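Local coordinates for D-isomer specific 2-hydroxyacid dehydrogenase family protein (Desulfovibrio vulgaris, PDB 5TX7) that probably interconverts D-2-hydroxyacids and the matching 2-oxoacids as an NAD-dependent oxidoreductase, at residues Gly152-Gly157 / Glu197-Ala202; Val205-Pro210 / Gly239-Glu244; Gly230-Asn235 / Arg255-Gly260. All coordinates share one frame; numbering follows the deposited sequence.

Contact 1: residues Gly152-Gly157 / Glu197-Ala202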
loop_
_atom_site.group_PDB
_atom_site.type_symbol
_atom_site.label_atom_id
_atom_site.label_comp_id
_atom_site.label_asym_id
_atom_site.label_seq_id
_atom_site.Cartn_x
_atom_site.Cartn_y
_atom_site.Cartn_z
ATOM N N GLY A 152 -2.148 4.847 -16.107
ATOM C CA GLY A 152 -2.394 4.265 -17.420
ATOM C C GLY A 152 -2.463 2.767 -17.253
ATOM O O GLY A 152 -1.532 2.159 -16.727
ATOM N N ILE A 153 -3.567 2.175 -17.688
ATOM C CA ILE A 153 -3.861 0.762 -17.454
ATOM C C ILE A 153 -3.898 0.057 -18.806
ATOM O O ILE A 153 -4.789 0.306 -19.610
ATOM C CB ILE A 153 -5.203 0.619 -16.694
ATOM C CG1 ILE A 153 -5.083 1.303 -15.333
ATOM C CG2 ILE A 153 -5.613 -0.836 -16.534
ATOM C CD1 ILE A 153 -6.376 1.378 -14.554
ATOM N N VAL A 154 -2.913 -0.801 -19.043
ATOM C CA VAL A 154 -2.775 -1.546 -20.289
ATOM C C VAL A 154 -3.528 -2.856 -20.136
ATOM O O VAL A 154 -3.035 -3.793 -19.526
ATOM C CB VAL A 154 -1.275 -1.804 -20.616
ATOM C CG1 VAL A 154 -1.109 -2.582 -21.913
ATOM C CG2 VAL A 154 -0.520 -0.485 -20.710
ATOM N N GLY A 155 -4.736 -2.908 -20.690
ATOM C CA GLY A 155 -5.623 -4.087 -20.570
ATOM C C GLY A 155 -6.674 -3.787 -19.516
ATOM O O GLY A 155 -6.327 -3.406 -18.406
ATOM N N PHE A 156 -7.956 -3.919 -19.867
ATOM C CA PHE A 156 -9.046 -3.434 -19.009
ATOM C C PHE A 156 -10.097 -4.516 -18.779
ATOM O O PHE A 156 -11.309 -4.275 -18.864
ATOM C CB PHE A 156 -9.647 -2.145 -19.607
ATOM C CG PHE A 156 -10.195 -1.171 -18.585
ATOM C CD1 PHE A 156 -9.459 -0.829 -17.439
ATOM C CD2 PHE A 156 -11.428 -0.542 -18.794
ATOM C CE1 PHE A 156 -9.965 0.078 -16.523
ATOM C CE2 PHE A 156 -11.920 0.373 -17.892
ATOM C CZ PHE A 156 -11.195 0.682 -16.745
ATOM N N GLY A 157 -9.615 -5.715 -18.455
ATOM C CA GLY A 157 -10.445 -6.773 -17.876
ATOM C C GLY A 157 -10.704 -6.478 -16.406
ATOM O O GLY A 157 -10.529 -5.348 -15.951
ATOM N N GLU A 197 -0.554 6.805 -26.878
ATOM C CA GLU A 197 -1.073 7.914 -26.076
ATOM C C GLU A 197 -1.026 7.633 -24.568
ATOM O O GLU A 197 -0.777 8.545 -23.768
ATOM C CB GLU A 197 -2.514 8.211 -26.513
ATOM C CG GLU A 197 -3.172 9.458 -25.927
ATOM C CD GLU A 197 -4.623 9.636 -26.400
ATOM O OE1 GLU A 197 -5.047 8.987 -27.410
ATOM O OE2 GLU A 197 -5.350 10.429 -25.746
ATOM N N LEU A 198 -1.264 6.377 -24.189
ATOM C CA LEU A 198 -1.186 5.959 -22.785
ATOM C C LEU A 198 0.203 6.239 -22.243
ATOM O O LEU A 198 0.318 6.870 -21.204
ATOM C CB LEU A 198 -1.545 4.482 -22.601
ATOM C CG LEU A 198 -1.697 3.935 -21.163
ATOM C CD1 LEU A 198 -2.677 2.774 -21.113
ATOM C CD2 LEU A 198 -0.396 3.476 -20.530
ATOM N N PHE A 199 1.244 5.802 -22.950
ATOM C CA PHE A 199 2.633 6.030 -22.480
ATOM C C PHE A 199 3.083 7.492 -22.427
ATOM O O PHE A 199 3.848 7.844 -21.523
ATOM C CB PHE A 199 3.645 5.185 -23.266
ATOM C CG PHE A 199 3.658 3.753 -22.842
ATOM C CD1 PHE A 199 2.787 2.845 -23.427
ATOM C CD2 PHE A 199 4.480 3.329 -21.807
ATOM C CE1 PHE A 199 2.756 1.527 -23.020
ATOM C CE2 PHE A 199 4.474 2.009 -21.417
ATOM C CZ PHE A 199 3.600 1.109 -22.015
ATOM N N THR A 200 2.604 8.346 -23.348
ATOM C CA THR A 200 2.963 9.759 -23.305
ATOM C C THR A 200 2.228 10.506 -22.174
ATOM O O THR A 200 2.732 11.504 -21.687
ATOM C CB THR A 200 2.771 10.522 -24.656
ATOM O OG1 THR A 200 1.395 10.671 -24.971
ATOM C CG2 THR A 200 3.437 9.847 -25.804
ATOM N N SER A 201 1.053 10.031 -21.770
ATOM C CA SER A 201 0.211 10.746 -20.789
ATOM C C SER A 201 0.253 10.198 -19.365
ATOM O O SER A 201 -0.122 10.903 -18.452
ATOM C CB SER A 201 -1.245 10.735 -21.245
ATOM O OG SER A 201 -1.373 11.420 -22.473
ATOM N N ALA A 202 0.678 8.949 -19.176
ATOM C CA ALA A 202 0.653 8.306 -17.873
ATOM C C ALA A 202 1.912 8.559 -17.057
ATOM O O ALA A 202 3.028 8.441 -17.559
ATOM C CB ALA A 202 0.465 6.814 -18.034
#
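The carbonyl oxygen of L198 takes two backbone N-H groups, A202 N at 2.9 Å and, weakly, S201 N, which close the last turn of helix 195-201. The CB atoms of L198 and A202 both point toward strand 150-154. No hydrogen bond runs between 152-157 and 197-202; the 200 Å² buried between them comes from methyl groups resting on side chains and on strand backbone. L198 has the largest share. With CG anti to the backbone N (chi1 -172°), its fork reaches onto the strand: CD2 rests on the CA of G152, 3.8 Å off, while CD1 comes to 3.6 Å from the carbonyl O of I153. The V154 side chain crosses this fork obliquely, its CG2 lying 3.9 Å from L198 CD1. A202 CB closes on G152 N at 3.8 Å, so two side chains meet a residue that offers backbone alone. V205 of the adjoining strand, touched by L198 and V154, extends the same apolar layer. Beyond V154, G155 and G157 stand with G160 in a GxGxxG spacing consistent with a dinucleotide-binding loop, probably for NAD. The helix segment, nearly antiparallel to the strand (149°, axes 8.6 Å apart), covers a parallel alpha/beta sheet as in a Rossmann fold.

Contact 2: residues Val205-Pro210 / Gly239-Glu244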
loop_
_atom_site.group_PDB
_atom_site.type_symbol
_atom_site.label_atom_id
_atom_site.label_comp_id
_atom_site.label_asym_id
_atom_site.label_seq_id
_atom_site.Cartn_x
_atom_site.Cartn_y
_atom_site.Cartn_z
ATOM N N VAL A 205 2.245 3.431 -15.142
ATOM C CA VAL A 205 1.712 2.465 -16.073
ATOM C C VAL A 205 1.648 1.121 -15.378
ATOM O O VAL A 205 2.668 0.671 -14.882
ATOM C CB VAL A 205 2.634 2.311 -17.303
ATOM C CG1 VAL A 205 2.184 1.136 -18.170
ATOM C CG2 VAL A 205 2.581 3.564 -18.139
ATOM N N SER A 206 0.478 0.470 -15.402
ATOM C CA SER A 206 0.328 -0.884 -14.911
ATOM C C SER A 206 -0.174 -1.842 -15.989
ATOM O O SER A 206 -1.150 -1.543 -16.672
ATOM C CB SER A 206 -0.638 -0.903 -13.742
ATOM O OG SER A 206 -0.618 -2.189 -13.112
ATOM N N LEU A 207 0.456 -3.019 -16.102
ATOM C CA LEU A 207 0.152 -3.988 -17.164
ATOM C C LEU A 207 -0.832 -5.058 -16.720
ATOM O O LEU A 207 -0.646 -5.693 -15.677
ATOM C CB LEU A 207 1.439 -4.658 -17.649
ATOM C CG LEU A 207 2.555 -3.723 -18.146
ATOM C CD1 LEU A 207 3.669 -4.552 -18.775
ATOM C CD2 LEU A 207 2.068 -2.662 -19.129
ATOM N N HIS A 208 -1.884 -5.255 -17.518
ATOM C CA HIS A 208 -2.981 -6.177 -17.191
ATOM C C HIS A 208 -3.548 -6.888 -18.421
ATOM O O HIS A 208 -4.756 -7.123 -18.513
ATOM C CB HIS A 208 -4.094 -5.411 -16.466
ATOM C CG HIS A 208 -3.640 -4.800 -15.190
ATOM N ND1 HIS A 208 -3.466 -5.549 -14.049
ATOM C CD2 HIS A 208 -3.224 -3.549 -14.891
ATOM C CE1 HIS A 208 -3.008 -4.779 -13.083
ATOM N NE2 HIS A 208 -2.851 -3.557 -13.571
ATOM N N CYS A 209 -2.658 -7.246 -19.339
ATOM C CA CYS A 209 -3.025 -7.833 -20.620
ATOM C C CYS A 209 -2.358 -9.198 -20.789
ATOM O O CYS A 209 -1.295 -9.457 -20.210
ATOM C CB CYS A 209 -2.635 -6.911 -21.781
ATOM S SG CYS A 209 -0.892 -6.410 -21.840
ATOM N N PRO A 210 -2.991 -10.090 -21.575
ATOM C CA PRO A 210 -2.358 -11.390 -21.795
ATOM C C PRO A 210 -1.140 -11.281 -22.713
ATOM O O PRO A 210 -1.062 -10.346 -23.518
ATOM C CB PRO A 210 -3.469 -12.239 -22.423
ATOM C CG PRO A 210 -4.525 -11.293 -22.873
ATOM C CD PRO A 210 -4.246 -9.928 -22.330
ATOM N N GLY A 239 6.139 -11.525 -17.736
ATOM C CA GLY A 239 7.509 -11.034 -17.944
ATOM C C GLY A 239 7.855 -10.567 -19.350
ATOM O O GLY A 239 8.346 -9.460 -19.519
ATOM N N PRO A 240 7.573 -11.390 -20.370
ATOM C CA PRO A 240 7.876 -10.998 -21.753
ATOM C C PRO A 240 7.087 -9.813 -22.324
ATOM O O PRO A 240 7.327 -9.422 -23.463
ATOM C CB PRO A 240 7.612 -12.289 -22.562
ATOM C CG PRO A 240 7.760 -13.389 -21.584
ATOM C CD PRO A 240 7.233 -12.824 -20.278
ATOM N N LEU A 241 6.174 -9.232 -21.558
ATOM C CA LEU A 241 5.583 -7.945 -21.921
ATOM C C LEU A 241 6.613 -6.803 -21.954
ATOM O O LEU A 241 6.374 -5.793 -22.606
ATOM C CB LEU A 241 4.416 -7.600 -20.979
ATOM C CG LEU A 241 3.192 -8.498 -21.016
ATOM C CD1 LEU A 241 2.193 -8.046 -19.970
ATOM C CD2 LEU A 241 2.546 -8.489 -22.387
ATOM N N LEU A 242 7.746 -6.966 -21.276
ATOM C CA LEU A 242 8.816 -5.955 -21.243
ATOM C C LEU A 242 10.018 -6.345 -22.069
ATOM O O LEU A 242 10.336 -7.528 -22.158
ATOM C CB LEU A 242 9.369 -5.831 -19.822
ATOM C CG LEU A 242 8.496 -5.638 -18.623
ATOM C CD1 LEU A 242 9.381 -5.412 -17.406
ATOM C CD2 LEU A 242 7.658 -4.435 -18.925
ATOM N N ASP A 243 10.704 -5.338 -22.617
ATOM C CA ASP A 243 12.106 -5.483 -23.025
ATOM C C ASP A 243 12.907 -5.139 -21.772
ATOM O O ASP A 243 13.038 -3.965 -21.408
ATOM C CB ASP A 243 12.441 -4.552 -24.203
ATOM C CG ASP A 243 13.938 -4.573 -24.590
ATOM O OD1 ASP A 243 14.746 -5.288 -23.960
ATOM O OD2 ASP A 243 14.323 -3.858 -25.539
ATOM N N GLU A 244 13.415 -6.171 -21.103
ATOM C CA GLU A 244 14.080 -6.037 -19.797
ATOM C C GLU A 244 15.301 -5.114 -19.840
ATOM O O GLU A 244 15.567 -4.392 -18.876
ATOM C CB GLU A 244 14.459 -7.424 -19.225
ATOM C CG GLU A 244 13.250 -8.316 -18.891
ATOM C CD GLU A 244 13.599 -9.554 -18.071
ATOM O OE1 GLU A 244 14.781 -10.007 -18.078
ATOM O OE2 GLU A 244 12.679 -10.100 -17.400
#
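L241 meets strand 204-207 and the loop that follows it through CB and both methyls, and covers L207, C209 and P210 in turn. At its base, L241 CB lies 3.8 Å from L207 CD1. CG stands anti to the carbonyl carbon (chi1 -65°), directing the fork past L207 toward the loop. The L241 and L207 side chains slide past each other in opposite directions, which brings the L241 CD1 methyl to 4.0 Å from L207 CD1. The same L241 CD1 reaches C209 twice, 3.8 Å from its carbonyl O and 4.0 Å from its SG. The other tip, L241 CD2, lies 4.1 Å from C209 SG and ends near P210 O, which also accepts a hydrogen bond from T215 OG1. L242 adds a second point of contact: its CD2 methyl comes to 4.0 Å from L207 CD1, the methyl that L241 CB already touches. A short 3-10 turn sets these two leucines, L242 N bonding to G239 O at 3.1 Å. No hydrogen bond spans the two segments, and the 193 Å² they bury is essentially apolar. V154 of the neighbouring strand touches L207 and C209, and the C209 side chain also touches the glycine-rich GxGxxG residues. L207-P210 and the loop after strand 231-235 meet at the C-terminal ends of two neighbouring inner strands of a Rossmann sheet, where this family usually binds NAD.

Contact 3: residues Gly230-Asn235 / Arg255-Gly260; sequences GSYLIN and RLAGAG
S231-I234 pair with L256-G260 as parallel neighbours of a beta-alpha-beta unit, joined through helix 244-253, in the Rossmann sheet. Three straight backbone hydrogen bonds, and a fourth, bent one at a bulge, define the ladder. L233 uses both its N-H and its C=O toward the neighbouring strand: its N donates to G258 O at 3.1 Å and its O accepts G260 N at 2.9 Å. N235 N then bonds to G260 O at 2.9 Å, nearly along the C=O axis. At the other end the register shifts by one residue between S231 and Y232, a beta bulge: S231 pairs with L256 but Y232 with G258, while A257 N reaches S231 O with the bent bond (N-H...O 136°). Weak bonds from G230 N and S231 N to R255 O finish this end. CA-H...O contacts alternate with the N-H bonds: L256 CA to S231 O, Y232 CA to G258 O, A259 CA to L233 O and I234 CA to G260 O.

Apolar contacts divide by face. L233 CB meets L256 CD1 at 4.2 Å, on the face where L256 and A259 touch helix 244-253. On the face packed by helix 100-116, I234 CD1 spreads over G260, and the Y232 ring, its hydroxyl bonded to E144, receives A257 CB over one face in a CH-pi contact, 4.2 Å from the centroid.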
loop_
_atom_site.group_PDB
_atom_site.type_symbol
_atom_site.label_atom_id
_atom_site.label_comp_id
_atom_site.label_asym_id
_atom_site.label_seq_id
_atom_site.Cartn_x
_atom_site.Cartn_y
_atom_site.Cartn_z
ATOM N N GLY A 230 10.631 10.572 -14.406
ATOM C CA GLY A 230 10.046 10.401 -13.092
ATOM C C GLY A 230 8.837 9.479 -13.032
ATOM O O GLY A 230 8.164 9.411 -11.986
ATOM N N SER A 231 8.561 8.738 -14.103
ATOM C CA SER A 231 7.376 7.857 -14.141
ATOM C C SER A 231 7.635 6.484 -13.527
ATOM O O SER A 231 8.789 6.104 -13.244
ATOM C CB SER A 231 6.871 7.705 -15.577
ATOM O OG SER A 231 6.402 8.967 -16.071
ATOM N N TYR A 232 6.542 5.760 -13.276
ATOM C CA TYR A 232 6.594 4.443 -12.634
ATOM C C TYR A 232 5.999 3.374 -13.544
ATOM O O TYR A 232 4.992 3.626 -14.208
ATOM C CB TYR A 232 5.850 4.458 -11.299
ATOM C CG TYR A 232 6.487 5.329 -10.245
ATOM C CD1 TYR A 232 7.538 4.853 -9.455
ATOM C CD2 TYR A 232 6.071 6.650 -10.050
ATOM C CE1 TYR A 232 8.124 5.645 -8.470
ATOM C CE2 TYR A 232 6.662 7.457 -9.087
ATOM C CZ TYR A 232 7.699 6.963 -8.305
ATOM O OH TYR A 232 8.283 7.776 -7.337
ATOM N N LEU A 233 6.622 2.184 -13.561
ATOM C CA LEU A 233 6.100 0.997 -14.269
ATOM C C LEU A 233 5.809 -0.145 -13.291
ATOM O O LEU A 233 6.627 -0.452 -12.424
ATOM C CB LEU A 233 7.128 0.521 -15.293
ATOM C CG LEU A 233 6.754 -0.719 -16.110
ATOM C CD1 LEU A 233 5.524 -0.477 -16.974
ATOM C CD2 LEU A 233 7.937 -1.165 -16.934
ATOM N N ILE A 234 4.646 -0.774 -13.429
ATOM C CA ILE A 234 4.256 -1.907 -12.582
ATOM C C ILE A 234 3.860 -3.041 -13.501
ATOM O O ILE A 234 3.088 -2.830 -14.448
ATOM C CB ILE A 234 3.035 -1.590 -11.678
ATOM C CG1 ILE A 234 3.240 -0.297 -10.864
ATOM C CG2 ILE A 234 2.759 -2.752 -10.729
ATOM C CD1 ILE A 234 4.338 -0.363 -9.805
ATOM N N ASN A 235 4.353 -4.241 -13.214
ATOM C CA ASN A 235 4.021 -5.419 -14.006
ATOM C C ASN A 235 3.749 -6.626 -13.109
ATOM O O ASN A 235 4.681 -7.253 -12.586
ATOM C CB ASN A 235 5.152 -5.744 -14.951
ATOM C CG ASN A 235 4.829 -6.899 -15.886
ATOM O OD1 ASN A 235 3.683 -7.146 -16.211
ATOM N ND2 ASN A 235 5.859 -7.589 -16.350
ATOM N N ARG A 255 14.585 7.988 -16.305
ATOM C CA ARG A 255 13.331 8.028 -17.040
ATOM C C ARG A 255 12.236 7.452 -16.176
ATOM O O ARG A 255 11.174 8.066 -16.007
ATOM C CB ARG A 255 13.438 7.218 -18.339
ATOM C CG ARG A 255 12.132 7.026 -19.123
ATOM C CD ARG A 255 11.721 8.334 -19.765
ATOM N NE ARG A 255 12.567 8.711 -20.906
ATOM C CZ ARG A 255 12.624 9.922 -21.440
ATOM N NH1 ARG A 255 11.888 10.916 -20.957
ATOM N NH2 ARG A 255 13.431 10.150 -22.473
ATOM N N LEU A 256 12.498 6.248 -15.662
ATOM C CA LEU A 256 11.637 5.626 -14.687
ATOM C C LEU A 256 12.215 5.932 -13.329
ATOM O O LEU A 256 13.402 5.621 -13.065
ATOM C CB LEU A 256 11.551 4.123 -14.884
ATOM C CG LEU A 256 10.791 3.626 -16.112
ATOM C CD1 LEU A 256 10.897 2.110 -16.204
ATOM C CD2 LEU A 256 9.336 4.051 -16.072
ATOM N N ALA A 257 11.381 6.546 -12.479
ATOM C CA ALA A 257 11.711 6.744 -11.086
ATOM C C ALA A 257 11.661 5.436 -10.316
ATOM O O ALA A 257 12.200 5.341 -9.208
ATOM C CB ALA A 257 10.757 7.752 -10.451
ATOM N N GLY A 258 10.991 4.435 -10.869
ATOM C CA GLY A 258 10.843 3.158 -10.204
ATOM C C GLY A 258 10.087 2.137 -11.038
ATOM O O GLY A 258 9.284 2.458 -11.924
ATOM N N ALA A 259 10.330 0.878 -10.717
ATOM C CA ALA A 259 9.626 -0.221 -11.339
ATOM C C ALA A 259 9.310 -1.261 -10.277
ATOM O O ALA A 259 10.147 -1.532 -9.427
ATOM C CB ALA A 259 10.462 -0.815 -12.453
ATOM N N GLY A 260 8.092 -1.820 -10.349
ATOM C CA GLY A 260 7.603 -2.834 -9.435
ATOM C C GLY A 260 7.210 -4.054 -10.253
ATOM O O GLY A 260 6.276 -4.000 -11.043
#

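Following the chain from the N terminus, strand 150-154 opens contact 1, which closes at 197-202, after helix 158-169 and strands 173-177 and 190-192. Contact 2 opens next, on strand 204-207, directly after helix 195-201. Before it closes at 239-244, strand 231-235 opens contact 3, which closes at 255-260; contacts 2 and 3 therefore cross, whereas contact 1 stands in series before both. The three are tied through one parallel sheet, in the order 150-154, 204-207, 231-235, 256-261. Probable hydrogen bonds G152 O to S206 N (2.9 Å) and V205 O to I234 N (2.8 Å) join contact 1 to contact 2 and contact 2 to contact 3.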